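Local coordinates for protein convulxin alpha (Crotalus durissus, PDB 1UMR) that activates platelets as a snake venom C-type lectin-like toxin that binds the platelet collagen receptor glycoprotein VI, at residues 3-8 / 129-134. Residues are numbered along the deposited sequence; the frame is centred on the assembly and turned at random.
Sequences HCPSDW and CKFPPQ
F131 turns the edge of its ring onto one face of the six-membered ring of W8, a T-shaped pair with centroids 5.2 Å apart and planes at 72°. CE1 sits over that face, displaced toward the rim, and the closest approach is CD1 of F131 to CZ3 of W8 at 3.6 Å. At the edge of the F131 ring, in its plane, lies P5: its CD meets CZ tip to tip at 3.8 Å. The edge of F131 is thus shared between an indole and a proline. With CG between the backbone N and the carbonyl carbon (chi1 83°), the ring of F131 turns toward 3-8. The indole also reaches the strand two residues earlier, where its CH2 lies 3.6 Å from CB of C129, oblique to the ring.

This is the place in the C-type lectin fold where the two chain ends come together. Strand 125-131 pairs with strand 14-20, and segment 3-8 lies beside the last residues of strand 125-131. Disulfides tie down both sides, C4 to C15 and C129 to C32. A type II turn from P5 to W8, closed by a hydrogen bond from W8 N to P5 O at 3.0 Å, brings the proline and the indole round to the same phenyl ring.

Past the strand, P133 packs against H3, its CB 3.4 Å from the carbonyl O of H3 and its CG 4.0 Å from CB of H3. Y10 touches both residues, and apolar side chains from the chain of another protein also pack on H3 and P133. No hydrogen bond joins the two segments.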
ATOM      1  N   HIS A   3      19.266 -54.516 -11.579  1.00 61.88           N
ATOM      2  CA  HIS A   3      20.060 -53.332 -11.236  1.00 57.90           C
ATOM      3  C   HIS A   3      20.637 -53.514  -9.817  1.00 59.63           C
ATOM      4  O   HIS A   3      21.659 -52.910  -9.540  1.00 44.49           O
ATOM      5  CB  HIS A   3      19.334 -51.961 -11.346  1.00 61.40           C
ATOM      6  CG  HIS A   3      18.792 -51.621 -12.704  1.00 58.00           C
ATOM      7  ND1 HIS A   3      17.436 -51.572 -12.965  1.00 61.98           N
ATOM      8  CD2 HIS A   3      19.405 -51.376 -13.889  1.00 57.91           C
ATOM      9  CE1 HIS A   3      17.233 -51.281 -14.243  1.00 61.27           C
ATOM     10  NE2 HIS A   3      18.413 -51.146 -14.820  1.00 56.40           N
ATOM     11  N   CYS A   4      20.045 -54.364  -8.952  1.00 49.19           N
ATOM     12  CA  CYS A   4      20.620 -54.423  -7.613  1.00 51.75           C
ATOM     13  C   CYS A   4      21.264 -55.766  -7.327  1.00 46.61           C
ATOM     14  O   CYS A   4      20.752 -56.696  -7.844  1.00 48.73           O
ATOM     15  CB  CYS A   4      19.494 -54.130  -6.585  1.00 47.56           C
ATOM     16  SG  CYS A   4      18.793 -52.531  -7.004  1.00 49.79           S
ATOM     17  N   PRO A   5      22.258 -55.895  -6.429  1.00 49.76           N
ATOM     18  CA  PRO A   5      22.613 -57.238  -5.922  1.00 51.77           C
ATOM     19  C   PRO A   5      21.414 -58.050  -5.343  1.00 52.87           C
ATOM     20  O   PRO A   5      20.311 -57.564  -5.057  1.00 54.51           O
ATOM     21  CB  PRO A   5      23.679 -56.965  -4.808  1.00 51.01           C
ATOM     22  CG  PRO A   5      24.267 -55.666  -5.186  1.00 50.33           C
ATOM     23  CD  PRO A   5      23.055 -54.847  -5.747  1.00 44.09           C
ATOM     24  N   SER A   6      21.635 -59.351  -5.238  1.00 59.93           N
ATOM     25  CA  SER A   6      20.699 -60.257  -4.581  1.00 56.80           C
ATOM     26  C   SER A   6      20.312 -59.735  -3.184  1.00 52.58           C
ATOM     27  O   SER A   6      21.177 -59.337  -2.389  1.00 52.00           O
ATOM     28  CB  SER A   6      21.407 -61.584  -4.392  1.00 56.18           C
ATOM     29  OG  SER A   6      21.791 -62.069  -5.647  1.00 60.29           O
ATOM     30  N   ASP A   7      19.027 -59.810  -2.894  1.00 49.47           N
ATOM     31  CA  ASP A   7      18.456 -59.420  -1.604  1.00 51.61           C
ATOM     32  C   ASP A   7      18.335 -57.874  -1.503  1.00 52.08           C
ATOM     33  O   ASP A   7      18.072 -57.328  -0.403  1.00 51.97           O
ATOM     34  CB  ASP A   7      19.256 -59.977  -0.429  1.00 55.02           C
ATOM     35  CG  ASP A   7      19.220 -61.526  -0.347  1.00 64.49           C
ATOM     36  OD1 ASP A   7      20.322 -62.165  -0.140  1.00 58.31           O
ATOM     37  OD2 ASP A   7      18.151 -62.174  -0.505  1.00 69.32           O
ATOM     38  N   TRP A   8      18.577 -57.166  -2.603  1.00 44.07           N
ATOM     39  CA  TRP A   8      18.357 -55.729  -2.548  1.00 45.40           C
ATOM     40  C   TRP A   8      17.088 -55.465  -3.285  1.00 44.28           C
ATOM     41  O   TRP A   8      16.762 -56.112  -4.215  1.00 47.57           O
ATOM     42  CB  TRP A   8      19.523 -54.964  -3.188  1.00 44.52           C
ATOM     43  CG  TRP A   8      20.783 -54.971  -2.352  1.00 43.76           C
ATOM     44  CD1 TRP A   8      21.567 -56.042  -2.065  1.00 40.92           C
ATOM     45  CD2 TRP A   8      21.296 -53.877  -1.596  1.00 37.89           C
ATOM     46  NE1 TRP A   8      22.577 -55.680  -1.210  1.00 40.75           N
ATOM     47  CE2 TRP A   8      22.418 -54.360  -0.881  1.00 39.67           C
ATOM     48  CE3 TRP A   8      20.894 -52.525  -1.423  1.00 44.19           C
ATOM     49  CZ2 TRP A   8      23.223 -53.531  -0.087  1.00 42.67           C
ATOM     50  CZ3 TRP A   8      21.642 -51.705  -0.557  1.00 41.05           C
ATOM     51  CH2 TRP A   8      22.816 -52.211   0.071  1.00 40.77           C
ATOM     52  N   CYS A 129      20.052 -49.845   4.205  1.00 41.12           N
ATOM     53  CA  CYS A 129      21.047 -49.258   3.299  1.00 33.12           C
ATOM     54  C   CYS A 129      20.434 -48.779   1.954  1.00 38.69           C
ATOM     55  O   CYS A 129      19.417 -49.322   1.481  1.00 37.03           O
ATOM     56  CB  CYS A 129      22.155 -50.221   2.996  1.00 36.60           C
ATOM     57  SG  CYS A 129      23.200 -50.558   4.436  1.00 45.20           S
ATOM     58  N   LYS A 130      21.000 -47.735   1.367  1.00 32.69           N
ATOM     59  CA  LYS A 130      20.545 -47.212   0.070  1.00 31.84           C
ATOM     60  C   LYS A 130      21.709 -46.800  -0.797  1.00 37.63           C
ATOM     61  O   LYS A 130      22.734 -46.323  -0.320  1.00 46.24           O
ATOM     62  CB  LYS A 130      19.483 -46.116   0.196  1.00 36.53           C
ATOM     63  CG  LYS A 130      19.287 -45.163  -1.048  1.00 28.76           C
ATOM     64  CD  LYS A 130      18.374 -43.977  -0.630  1.00 29.90           C
ATOM     65  CE  LYS A 130      18.144 -42.913  -1.763  1.00 33.24           C
ATOM     66  NZ  LYS A 130      17.070 -41.940  -1.433  1.00 35.14           N
ATOM     67  N   PHE A 131      21.613 -47.100  -2.081  1.00 42.76           N
ATOM     68  CA  PHE A 131      22.608 -46.649  -3.050  1.00 36.60           C
ATOM     69  C   PHE A 131      22.056 -46.589  -4.469  1.00 38.27           C
ATOM     70  O   PHE A 131      21.021 -47.187  -4.731  1.00 37.43           O
ATOM     71  CB  PHE A 131      23.850 -47.507  -3.001  1.00 37.75           C
ATOM     72  CG  PHE A 131      23.778 -48.750  -3.782  1.00 37.36           C
ATOM     73  CD1 PHE A 131      23.491 -49.971  -3.175  1.00 39.99           C
ATOM     74  CD2 PHE A 131      24.143 -48.741  -5.116  1.00 45.17           C
ATOM     75  CE1 PHE A 131      23.492 -51.184  -3.874  1.00 40.37           C
ATOM     76  CE2 PHE A 131      24.186 -49.908  -5.862  1.00 31.57           C
ATOM     77  CZ  PHE A 131      23.868 -51.174  -5.240  1.00 40.09           C
ATOM     78  N   PRO A 132      22.686 -45.791  -5.348  1.00 41.58           N
ATOM     79  CA  PRO A 132      22.222 -45.670  -6.746  1.00 37.87           C
ATOM     80  C   PRO A 132      23.031 -46.577  -7.667  1.00 38.51           C
ATOM     81  O   PRO A 132      24.180 -46.328  -7.815  1.00 40.18           O
ATOM     82  CB  PRO A 132      22.526 -44.246  -7.080  1.00 40.79           C
ATOM     83  CG  PRO A 132      23.891 -43.884  -6.194  1.00 40.86           C
ATOM     84  CD  PRO A 132      23.855 -44.918  -5.048  1.00 40.11           C
ATOM     85  N   PRO A 133      22.450 -47.601  -8.280  1.00 41.12           N
ATOM     86  CA  PRO A 133      23.188 -48.534  -9.167  1.00 42.95           C
ATOM     87  C   PRO A 133      23.570 -47.741 -10.382  1.00 46.75           C
ATOM     88  O   PRO A 133      22.996 -46.665 -10.535  1.00 44.60           O
ATOM     89  CB  PRO A 133      22.094 -49.564  -9.567  1.00 39.45           C
ATOM     90  CG  PRO A 133      20.845 -48.705  -9.609  1.00 33.11           C
ATOM     91  CD  PRO A 133      21.039 -47.968  -8.189  1.00 33.55           C
ATOM     92  N   GLN A 134      24.525 -48.211 -11.186  1.00 55.67           N
ATOM     93  CA  GLN A 134      24.923 -47.510 -12.420  1.00 51.71           C
ATOM     94  C   GLN A 134      24.403 -48.158 -13.666  1.00 53.92           C
ATOM     95  O   GLN A 134      24.254 -49.371 -13.803  1.00 55.20           O
ATOM     96  CB  GLN A 134      26.438 -47.408 -12.558  1.00 52.65           C
ATOM     97  CG  GLN A 134      27.188 -47.231 -11.233  1.00 62.52           C
ATOM     98  CD  GLN A 134      28.757 -47.231 -11.433  1.00 66.95           C
ATOM     99  OE1 GLN A 134      29.394 -48.230 -11.802  1.00 62.51           O
ATOM    100  NE2 GLN A 134      29.344 -46.089 -11.192  1.00 70.01           N
TER